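GDP-mannose-dependent alpha-(1-6)-phosphatidylinositol monomannoside mannosyltransferase (PDB 3OKP) is a bacterial glycosyltransferase of the GT-B clan, built from two Rossmann-like domains, with guanosine-5'-diphosphate-alpha-D-mannose bound against the C-terminal one. Local coordinates at residues 209-214 and 276-281; 308-313 and 323-328; 215-220 and 246-251. All coordinates share one frame; numbering follows the deposited sequence.

Interaction 1: 209-214 and 276-281; sequences PRKGQD and FAMPAR. With GDD (guanosine-5'-diphosphate-alpha-D-mannose), chain B.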
ATOM      1  N   PRO A 209       7.279 -13.841  -7.927  1.00 11.55           N
ATOM      2  CA  PRO A 209       6.818 -13.999  -9.314  1.00 11.28           C
ATOM      3  C   PRO A 209       5.771 -12.986  -9.788  1.00 10.92           C
ATOM      4  O   PRO A 209       5.899 -12.452 -10.893  1.00 10.61           O
ATOM      5  CB  PRO A 209       6.233 -15.414  -9.329  1.00 11.73           C
ATOM      6  CG  PRO A 209       6.991 -16.137  -8.290  1.00 12.25           C
ATOM      7  CD  PRO A 209       7.297 -15.133  -7.211  1.00 11.95           C
ATOM      8  N   ARG A 210       4.763 -12.708  -8.962  1.00 10.88           N
ATOM      9  CA  ARG A 210       3.615 -11.904  -9.403  1.00 10.80           C
ATOM     10  C   ARG A 210       3.928 -10.439  -9.727  1.00 10.09           C
ATOM     11  O   ARG A 210       3.149  -9.783 -10.417  1.00  9.96           O
ATOM     12  CB  ARG A 210       2.445 -12.015  -8.416  1.00 11.01           C
ATOM     13  CG  ARG A 210       2.608 -11.243  -7.109  1.00 11.43           C
ATOM     14  CD  ARG A 210       1.298 -11.238  -6.327  1.00 12.27           C
ATOM     15  NE  ARG A 210       1.387 -10.470  -5.084  1.00 13.94           N
ATOM     16  CZ  ARG A 210       1.167  -9.162  -5.006  1.00 13.98           C
ATOM     17  NH1 ARG A 210       0.847  -8.483  -6.096  1.00 14.47           N
ATOM     18  NH2 ARG A 210       1.279  -8.533  -3.845  1.00 14.03           N
ATOM     19  N   LYS A 211       5.067  -9.937  -9.250  1.00  9.72           N
ATOM     20  CA  LYS A 211       5.448  -8.536  -9.469  1.00  9.19           C
ATOM     21  C   LYS A 211       5.947  -8.270 -10.895  1.00  8.96           C
ATOM     22  O   LYS A 211       6.040  -7.118 -11.328  1.00  8.71           O
ATOM     23  CB  LYS A 211       6.487  -8.086  -8.434  1.00  9.13           C
ATOM     24  CG  LYS A 211       6.021  -8.184  -6.980  1.00  9.30           C
ATOM     25  CD  LYS A 211       5.026  -7.089  -6.613  1.00  9.33           C
ATOM     26  CE  LYS A 211       4.637  -7.169  -5.141  1.00  9.78           C
ATOM     27  NZ  LYS A 211       3.715  -6.064  -4.750  1.00 10.05           N
ATOM     28  N   GLY A 212       6.265  -9.337 -11.622  1.00  8.88           N
ATOM     29  CA  GLY A 212       6.602  -9.222 -13.036  1.00  8.67           C
ATOM     30  C   GLY A 212       7.987  -8.694 -13.352  1.00  8.60           C
ATOM     31  O   GLY A 212       8.204  -8.139 -14.437  1.00  8.52           O
ATOM     32  N   GLN A 213       8.928  -8.856 -12.417  1.00  8.48           N
ATOM     33  CA  GLN A 213      10.339  -8.611 -12.720  1.00  8.45           C
ATOM     34  C   GLN A 213      10.785  -9.585 -13.807  1.00  8.70           C
ATOM     35  O   GLN A 213      11.595  -9.234 -14.664  1.00  8.66           O
ATOM     36  CB  GLN A 213      11.238  -8.782 -11.490  1.00  8.39           C
ATOM     37  CG  GLN A 213      11.048  -7.746 -10.389  1.00  8.05           C
ATOM     38  CD  GLN A 213      10.109  -8.210  -9.290  1.00  7.77           C
ATOM     39  OE1 GLN A 213       9.510  -9.285  -9.375  1.00  7.58           O
ATOM     40  NE2 GLN A 213       9.980  -7.399  -8.245  1.00  7.29           N
ATOM     41  N   ASP A 214      10.247 -10.806 -13.764  1.00  9.04           N
ATOM     42  CA  ASP A 214      10.521 -11.807 -14.797  1.00  9.43           C
ATOM     43  C   ASP A 214      10.012 -11.362 -16.167  1.00  9.45           C
ATOM     44  O   ASP A 214      10.701 -11.542 -17.172  1.00  9.70           O
ATOM     45  CB  ASP A 214       9.994 -13.205 -14.409  1.00  9.80           C
ATOM     46  CG  ASP A 214       8.534 -13.210 -13.949  1.00  9.88           C
ATOM     47  OD1 ASP A 214       7.807 -12.206 -14.110  1.00  9.35           O
ATOM     48  OD2 ASP A 214       8.104 -14.259 -13.420  1.00 11.13           O
ATOM     49  N   PHE A 276       9.147   4.062 -14.401  1.00  7.01           N
ATOM     50  CA  PHE A 276       8.891   3.041 -13.389  1.00  7.15           C
ATOM     51  C   PHE A 276       7.989   1.975 -13.998  1.00  7.23           C
ATOM     52  O   PHE A 276       6.932   2.286 -14.550  1.00  7.42           O
ATOM     53  CB  PHE A 276       8.244   3.619 -12.123  1.00  7.27           C
ATOM     54  CG  PHE A 276       7.901   2.569 -11.086  1.00  7.98           C
ATOM     55  CD1 PHE A 276       6.661   1.926 -11.103  1.00  8.07           C
ATOM     56  CD2 PHE A 276       8.827   2.211 -10.109  1.00  7.77           C
ATOM     57  CE1 PHE A 276       6.350   0.942 -10.161  1.00  8.22           C
ATOM     58  CE2 PHE A 276       8.524   1.237  -9.159  1.00  8.47           C
ATOM     59  CZ  PHE A 276       7.284   0.598  -9.188  1.00  8.00           C
ATOM     60  N   ALA A 277       8.411   0.719 -13.892  1.00  7.15           N
ATOM     61  CA  ALA A 277       7.644  -0.392 -14.441  1.00  7.36           C
ATOM     62  C   ALA A 277       7.527  -1.529 -13.433  1.00  7.54           C
ATOM     63  O   ALA A 277       8.517  -1.938 -12.819  1.00  7.51           O
ATOM     64  CB  ALA A 277       8.275  -0.885 -15.741  1.00  7.25           C
ATOM     65  N   MET A 278       6.303  -2.017 -13.257  1.00  7.60           N
ATOM     66  CA  MET A 278       6.037  -3.200 -12.445  1.00  7.77           C
ATOM     67  C   MET A 278       4.769  -3.844 -12.998  1.00  7.76           C
ATOM     68  O   MET A 278       3.663  -3.500 -12.578  1.00  7.76           O
ATOM     69  CB  MET A 278       5.895  -2.840 -10.957  1.00  7.77           C
ATOM     70  CG  MET A 278       6.032  -4.028 -10.005  1.00  8.36           C
ATOM     71  SD  MET A 278       4.479  -4.886  -9.656  1.00  8.83           S
ATOM     72  CE  MET A 278       3.804  -3.857  -8.354  1.00  8.00           C
ATOM     73  N   PRO A 279       4.929  -4.765 -13.970  1.00  7.87           N
ATOM     74  CA  PRO A 279       3.789  -5.368 -14.655  1.00  8.03           C
ATOM     75  C   PRO A 279       3.183  -6.525 -13.856  1.00  8.26           C
ATOM     76  O   PRO A 279       3.285  -7.688 -14.259  1.00  8.41           O
ATOM     77  CB  PRO A 279       4.391  -5.843 -15.982  1.00  8.07           C
ATOM     78  CG  PRO A 279       5.827  -6.132 -15.666  1.00  8.13           C
ATOM     79  CD  PRO A 279       6.216  -5.286 -14.473  1.00  7.87           C
ATOM     80  N   ALA A 280       2.559  -6.183 -12.731  1.00  8.37           N
ATOM     81  CA  ALA A 280       1.943  -7.156 -11.827  1.00  8.71           C
ATOM     82  C   ALA A 280       0.929  -8.055 -12.535  1.00  8.96           C
ATOM     83  O   ALA A 280       0.105  -7.578 -13.320  1.00  8.75           O
ATOM     84  CB  ALA A 280       1.285  -6.440 -10.645  1.00  8.90           C
ATOM     85  N   ARG A 281       1.013  -9.354 -12.262  1.00  9.16           N
ATOM     86  CA  ARG A 281       0.046 -10.323 -12.773  1.00  9.74           C
ATOM     87  C   ARG A 281      -0.614 -11.078 -11.621  1.00 10.22           C
ATOM     88  O   ARG A 281       0.008 -11.305 -10.578  1.00 10.35           O
ATOM     89  CB  ARG A 281       0.700 -11.303 -13.758  1.00  9.69           C
ATOM     90  CG  ARG A 281       1.709 -12.264 -13.136  1.00  9.68           C
ATOM     91  CD  ARG A 281       2.164 -13.316 -14.138  1.00 10.18           C
ATOM     92  NE  ARG A 281       3.169 -14.211 -13.569  1.00  9.94           N
ATOM     93  CZ  ARG A 281       4.475 -13.957 -13.524  1.00  9.82           C
ATOM     94  NH1 ARG A 281       4.956 -12.823 -14.017  1.00  9.27           N
ATOM     95  NH2 ARG A 281       5.303 -14.842 -12.982  1.00  9.80           N
TER
HETATM   96  N2  GDD B 601      13.215   0.733   1.765  0.50 13.20           N
HETATM   97  C2  GDD B 601      12.824  -0.067   0.744  0.50 13.14           C
HETATM   98  N1  GDD B 601      13.754  -0.720   0.006  0.50 13.31           N
HETATM   99  N3  GDD B 601      11.506  -0.207   0.468  0.50 13.12           N
HETATM  100  C4  GDD B 601      11.098  -1.004  -0.554  0.50 13.25           C
HETATM  101  C5  GDD B 601      12.036  -1.682  -1.318  0.50 13.22           C
HETATM  102  C6  GDD B 601      13.385  -1.525  -1.020  0.50 13.31           C
HETATM  103  O6  GDD B 601      14.254  -2.122  -1.689  0.50 13.24           O
HETATM  104  N7  GDD B 601      11.364  -2.391  -2.247  0.50 13.32           N
HETATM  105  C8  GDD B 601      10.043  -2.161  -2.062  0.50 13.38           C
HETATM  106  N9  GDD B 601       9.888  -1.317  -1.029  0.50 13.33           N
HETATM  107  C1' GDD B 601       8.611  -0.789  -0.484  0.50 13.14           C
HETATM  108  C2' GDD B 601       7.980   0.197  -1.454  0.50 12.76           C
HETATM  109  O2' GDD B 601       8.516   1.513  -1.297  0.50 12.88           O
HETATM  110  C3' GDD B 601       6.507   0.119  -1.103  0.50 12.71           C
HETATM  111  O3' GDD B 601       6.180   1.102  -0.114  0.50 12.17           O
HETATM  112  C4' GDD B 601       6.315  -1.280  -0.526  0.50 12.90           C
HETATM  113  O4' GDD B 601       7.625  -1.805  -0.275  0.50 12.93           O
HETATM  114  C5' GDD B 601       5.568  -2.196  -1.495  0.50 13.17           C
HETATM  115  O5' GDD B 601       4.164  -2.195  -1.221  0.50 13.30           O
HETATM  116  PA  GDD B 601       3.178  -2.534  -2.230  0.50 13.27           P
HETATM  117  O1A GDD B 601       2.040  -2.240  -1.803  0.50 13.01           O
HETATM  118  O2A GDD B 601       3.388  -1.880  -3.282  0.50 12.88           O
HETATM  119  O3A GDD B 601       3.223  -3.948  -2.554  0.50 13.56           O
HETATM  120  PB  GDD B 601       3.151  -5.025  -1.581  0.50 13.50           P
HETATM  121  O2B GDD B 601       2.371  -4.741  -0.646  0.50 13.24           O
HETATM  122  O3B GDD B 601       2.744  -6.060  -2.152  0.50 13.27           O
HETATM  123  O1B GDD B 601       4.465  -5.295  -1.051  0.50 14.16           O
HETATM  124  O   HOH W   1       0.190  -9.405  -8.860  1.00 24.09           O

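Interaction 2: 308-313 and 323-328; sequences AGTSGG and GLVVEG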
ATOM      1  N   ALA A 308       2.088  -0.061 -15.296  1.00  8.87           N
ATOM      2  CA  ALA A 308       1.480  -0.924 -14.288  1.00  9.30           C
ATOM      3  C   ALA A 308       0.944  -2.198 -14.933  1.00  9.66           C
ATOM      4  O   ALA A 308       0.767  -2.262 -16.154  1.00  9.81           O
ATOM      5  CB  ALA A 308       0.367  -0.179 -13.556  1.00  9.40           C
ATOM      6  N   GLY A 309       0.702  -3.212 -14.107  1.00  9.98           N
ATOM      7  CA  GLY A 309       0.145  -4.479 -14.574  1.00 10.35           C
ATOM      8  C   GLY A 309      -1.368  -4.530 -14.478  1.00 10.66           C
ATOM      9  O   GLY A 309      -2.010  -3.585 -14.007  1.00 10.71           O
ATOM     10  N   THR A 310      -1.933  -5.643 -14.933  1.00 10.89           N
ATOM     11  CA  THR A 310      -3.382  -5.829 -14.976  1.00 11.28           C
ATOM     12  C   THR A 310      -3.947  -6.412 -13.680  1.00 11.13           C
ATOM     13  O   THR A 310      -5.164  -6.484 -13.515  1.00 11.67           O
ATOM     14  CB  THR A 310      -3.793  -6.754 -16.140  1.00 11.52           C
ATOM     15  OG1 THR A 310      -3.065  -7.986 -16.044  1.00 12.15           O
ATOM     16  CG2 THR A 310      -3.512  -6.095 -17.491  1.00 11.93           C
ATOM     17  N   SER A 311      -3.065  -6.823 -12.770  1.00 10.81           N
ATOM     18  CA  SER A 311      -3.465  -7.524 -11.546  1.00 10.78           C
ATOM     19  C   SER A 311      -4.256  -6.671 -10.560  1.00 10.70           C
ATOM     20  O   SER A 311      -3.824  -5.579 -10.187  1.00 10.34           O
ATOM     21  CB  SER A 311      -2.244  -8.095 -10.829  1.00 10.64           C
ATOM     22  OG  SER A 311      -2.636  -8.887  -9.718  1.00 10.63           O
ATOM     23  N   GLY A 312      -5.406  -7.193 -10.141  1.00 10.94           N
ATOM     24  CA  GLY A 312      -6.200  -6.609  -9.059  1.00 10.90           C
ATOM     25  C   GLY A 312      -6.493  -5.127  -9.161  1.00 10.63           C
ATOM     26  O   GLY A 312      -7.107  -4.671 -10.126  1.00 10.64           O
ATOM     27  N   GLY A 313      -6.053  -4.379  -8.151  1.00 10.50           N
ATOM     28  CA  GLY A 313      -6.287  -2.937  -8.090  1.00 10.35           C
ATOM     29  C   GLY A 313      -5.203  -2.079  -8.722  1.00  9.89           C
ATOM     30  O   GLY A 313      -5.290  -0.854  -8.686  1.00  9.84           O
ATOM     31  N   GLY A 323       0.135   7.043 -16.667  1.00 10.92           N
ATOM     32  CA  GLY A 323       0.695   5.706 -16.775  1.00 10.89           C
ATOM     33  C   GLY A 323       0.013   4.824 -17.799  1.00 11.25           C
ATOM     34  O   GLY A 323      -1.012   5.194 -18.374  1.00 11.20           O
ATOM     35  N   LEU A 324       0.601   3.653 -18.022  1.00 11.37           N
ATOM     36  CA  LEU A 324       0.063   2.671 -18.950  1.00 11.87           C
ATOM     37  C   LEU A 324      -0.152   1.348 -18.229  1.00 11.90           C
ATOM     38  O   LEU A 324       0.617   0.984 -17.337  1.00 11.47           O
ATOM     39  CB  LEU A 324       1.011   2.486 -20.141  1.00 11.99           C
ATOM     40  CG  LEU A 324       1.203   3.697 -21.067  1.00 12.88           C
ATOM     41  CD1 LEU A 324       2.592   3.705 -21.697  1.00 13.00           C
ATOM     42  CD2 LEU A 324       0.115   3.759 -22.136  1.00 13.92           C
ATOM     43  N   VAL A 325      -1.213   0.643 -18.610  1.00 12.33           N
ATOM     44  CA  VAL A 325      -1.511  -0.676 -18.060  1.00 12.52           C
ATOM     45  C   VAL A 325      -1.244  -1.719 -19.145  1.00 12.92           C
ATOM     46  O   VAL A 325      -1.735  -1.593 -20.269  1.00 13.08           O
ATOM     47  CB  VAL A 325      -2.976  -0.768 -17.542  1.00 12.85           C
ATOM     48  CG1 VAL A 325      -3.318  -2.187 -17.085  1.00 12.82           C
ATOM     49  CG2 VAL A 325      -3.205   0.223 -16.403  1.00 12.60           C
ATOM     50  N   VAL A 326      -0.450  -2.733 -18.807  1.00 13.03           N
ATOM     51  CA  VAL A 326      -0.099  -3.783 -19.761  1.00 13.46           C
ATOM     52  C   VAL A 326      -0.081  -5.163 -19.096  1.00 13.56           C
ATOM     53  O   VAL A 326       0.184  -5.279 -17.897  1.00 13.38           O
ATOM     54  CB  VAL A 326       1.259  -3.478 -20.471  1.00 13.30           C
ATOM     55  CG1 VAL A 326       2.449  -3.750 -19.549  1.00 13.42           C
ATOM     56  CG2 VAL A 326       1.386  -4.264 -21.772  1.00 13.98           C
ATOM     57  N   GLU A 327      -0.387  -6.198 -19.875  1.00 13.78           N
ATOM     58  CA  GLU A 327      -0.204  -7.573 -19.427  1.00 14.22           C
ATOM     59  C   GLU A 327       1.275  -7.930 -19.531  1.00 14.00           C
ATOM     60  O   GLU A 327       1.849  -7.912 -20.622  1.00 14.03           O
ATOM     61  CB  GLU A 327      -1.063  -8.544 -20.248  1.00 14.74           C
ATOM     62  CG  GLU A 327      -1.089  -9.975 -19.703  1.00 15.62           C
ATOM     63  CD  GLU A 327      -1.646 -10.059 -18.290  1.00 16.65           C
ATOM     64  OE1 GLU A 327      -2.822  -9.690 -18.089  1.00 17.20           O
ATOM     65  OE2 GLU A 327      -0.907 -10.496 -17.380  1.00 16.92           O
ATOM     66  N   GLY A 328       1.882  -8.242 -18.386  1.00 14.06           N
ATOM     67  CA  GLY A 328       3.318  -8.518 -18.295  1.00 14.04           C
ATOM     68  C   GLY A 328       3.838  -9.571 -19.260  1.00 14.42           C
ATOM     69  O   GLY A 328       4.906  -9.402 -19.855  1.00 14.43           O
TER
HETATM   70  O   HOH W   2       0.164  -8.180 -15.966  1.00 16.77           O

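Interaction 3: 215-220 and 246-251; sequences SLIKAM and RLATDV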
ATOM      1  N   SER A 215       8.822 -10.760 -16.193  1.00  9.34           N
ATOM      2  CA  SER A 215       8.242 -10.209 -17.423  1.00  9.31           C
ATOM      3  C   SER A 215       9.119  -9.087 -17.984  1.00  9.16           C
ATOM      4  O   SER A 215       9.352  -9.017 -19.195  1.00  8.89           O
ATOM      5  CB  SER A 215       6.826  -9.689 -17.167  1.00  9.20           C
ATOM      6  OG  SER A 215       5.986 -10.703 -16.646  1.00  9.72           O
ATOM      7  N   LEU A 216       9.599  -8.221 -17.090  1.00  8.88           N
ATOM      8  CA  LEU A 216      10.516  -7.131 -17.435  1.00  9.01           C
ATOM      9  C   LEU A 216      11.827  -7.641 -18.035  1.00  9.13           C
ATOM     10  O   LEU A 216      12.287  -7.131 -19.065  1.00  9.11           O
ATOM     11  CB  LEU A 216      10.797  -6.265 -16.196  1.00  8.79           C
ATOM     12  CG  LEU A 216      10.267  -4.827 -16.056  1.00  9.54           C
ATOM     13  CD1 LEU A 216       9.132  -4.458 -17.016  1.00  9.61           C
ATOM     14  CD2 LEU A 216       9.886  -4.511 -14.606  1.00  8.54           C
ATOM     15  N   ILE A 217      12.418  -8.647 -17.389  1.00  9.22           N
ATOM     16  CA  ILE A 217      13.665  -9.257 -17.854  1.00  9.39           C
ATOM     17  C   ILE A 217      13.501  -9.872 -19.251  1.00  9.74           C
ATOM     18  O   ILE A 217      14.380  -9.730 -20.106  1.00  9.81           O
ATOM     19  CB  ILE A 217      14.205 -10.299 -16.832  1.00  9.64           C
ATOM     20  CG1 ILE A 217      14.784  -9.582 -15.601  1.00  9.39           C
ATOM     21  CG2 ILE A 217      15.250 -11.209 -17.467  1.00  9.86           C
ATOM     22  CD1 ILE A 217      14.936 -10.469 -14.367  1.00  9.60           C
ATOM     23  N   LYS A 218      12.366 -10.530 -19.477  1.00  9.92           N
ATOM     24  CA  LYS A 218      12.078 -11.162 -20.766  1.00 10.53           C
ATOM     25  C   LYS A 218      11.836 -10.142 -21.881  1.00 10.17           C
ATOM     26  O   LYS A 218      12.031 -10.444 -23.059  1.00 10.57           O
ATOM     27  CB  LYS A 218      10.898 -12.132 -20.643  1.00 10.77           C
ATOM     28  CG  LYS A 218      11.239 -13.412 -19.879  1.00 11.91           C
ATOM     29  CD  LYS A 218      10.038 -14.328 -19.729  1.00 12.20           C
ATOM     30  CE  LYS A 218      10.351 -15.500 -18.809  1.00 14.41           C
ATOM     31  NZ  LYS A 218       9.243 -16.504 -18.797  1.00 15.89           N
ATOM     32  N   ALA A 219      11.418  -8.937 -21.501  1.00  9.53           N
ATOM     33  CA  ALA A 219      11.209  -7.847 -22.454  1.00  9.25           C
ATOM     34  C   ALA A 219      12.504  -7.097 -22.794  1.00  9.06           C
ATOM     35  O   ALA A 219      12.566  -6.389 -23.805  1.00  8.88           O
ATOM     36  CB  ALA A 219      10.150  -6.879 -21.932  1.00  8.82           C
ATOM     37  N   MET A 220      13.535  -7.263 -21.963  1.00  8.82           N
ATOM     38  CA  MET A 220      14.783  -6.506 -22.133  1.00  8.79           C
ATOM     39  C   MET A 220      15.545  -6.682 -23.469  1.00  9.11           C
ATOM     40  O   MET A 220      16.017  -5.689 -24.017  1.00  9.01           O
ATOM     41  CB  MET A 220      15.725  -6.654 -20.928  1.00  8.76           C
ATOM     42  CG  MET A 220      15.317  -5.818 -19.705  1.00  8.56           C
ATOM     43  SD  MET A 220      15.089  -4.042 -19.999  1.00  8.58           S
ATOM     44  CE  MET A 220      16.787  -3.490 -20.142  1.00  8.25           C
ATOM     45  N   ARG A 246      18.964 -15.899 -12.976  1.00 17.01           N
ATOM     46  CA  ARG A 246      19.111 -16.894 -14.043  1.00 17.87           C
ATOM     47  C   ARG A 246      18.445 -16.421 -15.338  1.00 17.37           C
ATOM     48  O   ARG A 246      19.003 -16.574 -16.426  1.00 17.52           O
ATOM     49  CB  ARG A 246      18.538 -18.248 -13.612  1.00 18.33           C
ATOM     50  CG  ARG A 246      19.089 -19.430 -14.407  1.00 19.89           C
ATOM     51  CD  ARG A 246      18.269 -20.704 -14.209  1.00 20.47           C
ATOM     52  NE  ARG A 246      16.982 -20.639 -14.902  1.00 23.30           N
ATOM     53  CZ  ARG A 246      15.797 -20.578 -14.299  1.00 24.21           C
ATOM     54  NH1 ARG A 246      15.711 -20.586 -12.973  1.00 24.90           N
ATOM     55  NH2 ARG A 246      14.690 -20.517 -15.029  1.00 24.77           N
ATOM     56  N   LEU A 247      17.255 -15.842 -15.207  1.00 16.88           N
ATOM     57  CA  LEU A 247      16.536 -15.259 -16.340  1.00 16.64           C
ATOM     58  C   LEU A 247      17.325 -14.130 -17.006  1.00 16.16           C
ATOM     59  O   LEU A 247      17.272 -13.964 -18.223  1.00 16.05           O
ATOM     60  CB  LEU A 247      15.161 -14.752 -15.888  1.00 16.37           C
ATOM     61  CG  LEU A 247      13.872 -15.527 -16.210  1.00 17.14           C
ATOM     62  CD1 LEU A 247      14.073 -17.009 -16.543  1.00 17.42           C
ATOM     63  CD2 LEU A 247      12.857 -15.352 -15.086  1.00 16.74           C
ATOM     64  N   ALA A 248      18.069 -13.377 -16.199  1.00 15.87           N
ATOM     65  CA  ALA A 248      18.803 -12.207 -16.675  1.00 15.86           C
ATOM     66  C   ALA A 248      20.215 -12.506 -17.195  1.00 16.21           C
ATOM     67  O   ALA A 248      20.951 -11.581 -17.537  1.00 16.11           O
ATOM     68  CB  ALA A 248      18.850 -11.142 -15.582  1.00 15.36           C
ATOM     69  N   THR A 249      20.575 -13.789 -17.271  1.00 16.94           N
ATOM     70  CA  THR A 249      21.943 -14.216 -17.611  1.00 17.78           C
ATOM     71  C   THR A 249      22.471 -13.644 -18.931  1.00 17.74           C
ATOM     72  O   THR A 249      23.625 -13.221 -19.005  1.00 18.11           O
ATOM     73  CB  THR A 249      22.091 -15.764 -17.615  1.00 18.28           C
ATOM     74  OG1 THR A 249      21.526 -16.306 -16.418  1.00 19.07           O
ATOM     75  CG2 THR A 249      23.562 -16.171 -17.687  1.00 19.11           C
ATOM     76  N   ASP A 250      21.626 -13.621 -19.960  1.00 17.75           N
ATOM     77  CA  ASP A 250      22.042 -13.139 -21.282  1.00 17.78           C
ATOM     78  C   ASP A 250      21.868 -11.630 -21.472  1.00 17.12           C
ATOM     79  O   ASP A 250      22.243 -11.084 -22.513  1.00 17.31           O
ATOM     80  CB  ASP A 250      21.323 -13.921 -22.388  1.00 18.29           C
ATOM     81  CG  ASP A 250      21.695 -15.397 -22.398  1.00 19.54           C
ATOM     82  OD1 ASP A 250      22.867 -15.724 -22.103  1.00 20.86           O
ATOM     83  OD2 ASP A 250      20.815 -16.230 -22.704  1.00 20.64           O
ATOM     84  N   VAL A 251      21.305 -10.963 -20.466  1.00 16.34           N
ATOM     85  CA  VAL A 251      21.144  -9.502 -20.482  1.00 15.53           C
ATOM     86  C   VAL A 251      21.837  -8.852 -19.273  1.00 15.18           C
ATOM     87  O   VAL A 251      21.457  -7.767 -18.830  1.00 14.77           O
ATOM     88  CB  VAL A 251      19.646  -9.080 -20.559  1.00 15.20           C
ATOM     89  CG1 VAL A 251      19.054  -9.435 -21.918  1.00 15.17           C
ATOM     90  CG2 VAL A 251      18.825  -9.716 -19.429  1.00 14.65           C
TER

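Interaction 1: 209-214 and 276-281
The diphosphate end of the guanosine-5'-diphosphate-alpha-D-mannose pocket is built where Arg210 and Lys211, on a short 3-10 turn, meet Met278 to Arg281, which lead out of strand 275-278. The turn is joined to the main chain of this exit by Arg281 N, which donates to Arg210 O at 2.9 Å and 163°. Lys211 bends at chi2 (-74°), which turns its CD to lie 3.8 Å from Met278 SD. Beyond the thioether, Lys211 NZ gives a 2.8 Å hydrogen bond to O3B of the ligand and a weak one to O3A, and it forms a salt bridge with Glu290. Such a basic pair beside the diphosphate, at the C-terminal edge of a parallel sheet, fits the Rossmann-like domain of a GT-B enzyme. Arg210 NH1 also pairs with Glu290, and donates to a water, 3.0 Å away, that in turn donates to Arg281 O. Farther from the ligand, Arg281 and Asp214 meet tip to tip with nearly coplanar groups in a two-pronged salt bridge, Arg281 NH1 to Asp214 OD1 and Arg281 NH2 to Asp214 OD2, both 2.9 Å. Asp214 OD2 is also hydrogen-bonded to Tyr240 OH, while Pro209 O lies over one face of the Arg281 guanidinium without hydrogen-bonding to it.

Interaction 2: 308-313 and 323-328
Ala308 and Val325 form a parallel bridge: Ala308 N donates to Leu324 O at 2.7 Å and 171°, and Ala308 O accepts from Val326 N at 3.0 Å. Just past the bridge the chains stay close, with Gly309 CA 3.4 Å from Val326 O in a CA-H...O contact. Val325 CG1 lies 3.6 Å from Gly309 O, a buried carbonyl with no polar partner in the model, and also touches Thr310 CG2. Val326 turns its side chain the other way, against helix 331-342. Polar side chains then take over from the strand pairing. Thr310 and Glu327 cross at about a right angle, and Thr310 OG1 donates to Glu327 OE1 at 2.7 Å, meeting it from above the carboxylate plane, 45° out. The Glu327 chain bends at chi2 (60°), which brings CD round to the Thr310 hydroxyl. A water accepts from Gly328 N at 3.0 Å and lies 2.9 Å from Glu327 OE2, to which it can donate; its bond from Thr310 N is weak. Strand 323-325 thus pairs with strand 306-308 at the margin of the six-stranded parallel sheet, of strand order 3-2-1-4-5-6, at the core of the C-terminal Rossmann-like domain of a GT-B glycosyltransferase.

Interaction 3: 215-220 and 246-251
Ile217 reaches from helix 213-226 into the chain that turns out of helix 241-247, and Leu247, Ala248 and Val251 receive it. Its CB points toward this chain, and both branches leave CB to make contacts. The first torsion (chi1 -73°) sets CG1 anti to the carbonyl carbon, which leaves CG2 anti to the backbone N and facing the other segment. CG2 is the centre of the contact. It lies 3.5 Å from Leu247 O, so that a methyl group rests against the carbonyl near the helix end, and 3.9 Å from Leu247 CB. The same methyl comes within 3.8 Å of Ala248 CA and 4.1 Å of Ala248 CB, and farther along it approaches Val251 CG2 at 4.3 Å. On the other branch, CG1 carries CD1 out in an extended chain, and Ile217 CD1 ends 4.2 Å from Ala248 CB. The small side chain of Ala248 is thus touched by both methyls of Ile217.

One turn on, Met220 brings CB to 4.4 Å from Val251 CG1, while the aliphatic part of Lys218 skirts Leu247 at the exposed margin. The two helices belong to successive beta-alpha-beta crossovers of the C-terminal domain, the first leading from strand 200-204 to strand 231-235 and the second from there to strand 255-259. Beneath them, Ile217 touches Ile234, and Met220 touches Leu232, so the two helix-borne side chains pack on strand 231-235 as well as on Val251. Val251 itself also rests on Pro221 and Ile224 of the first helix.

Across the two segments the contact is made by aliphatic carbons and the backbone at Leu247 and Ala248, and its hold is therefore one of dispersion and hydrophobic burial, with little directional preference.

In the fold
All three interactions lie in the C-terminal domain. Interactions 1 and 2 belong to its parallel sheet, at the exits of neighbouring strands, and they touch where Ser311 packs on Ala280 and Arg281. Interactions 1 and 3 share helix 213-226: its start supplies the acid of the salt bridge in the largely buried interaction 1, and its next turns take part in the apolar contact, with Asp214 CB against Leu247 CD2 marking the join. Interaction 3 is nested within the chain closed by interaction 1, whereas interaction 2 follows both. Chemistry shifts with place: charge and ligand bonds in interaction 1, strand pairing and a polar margin with a bound water in interaction 2, and partly buried hydrocarbon packing in interaction 3.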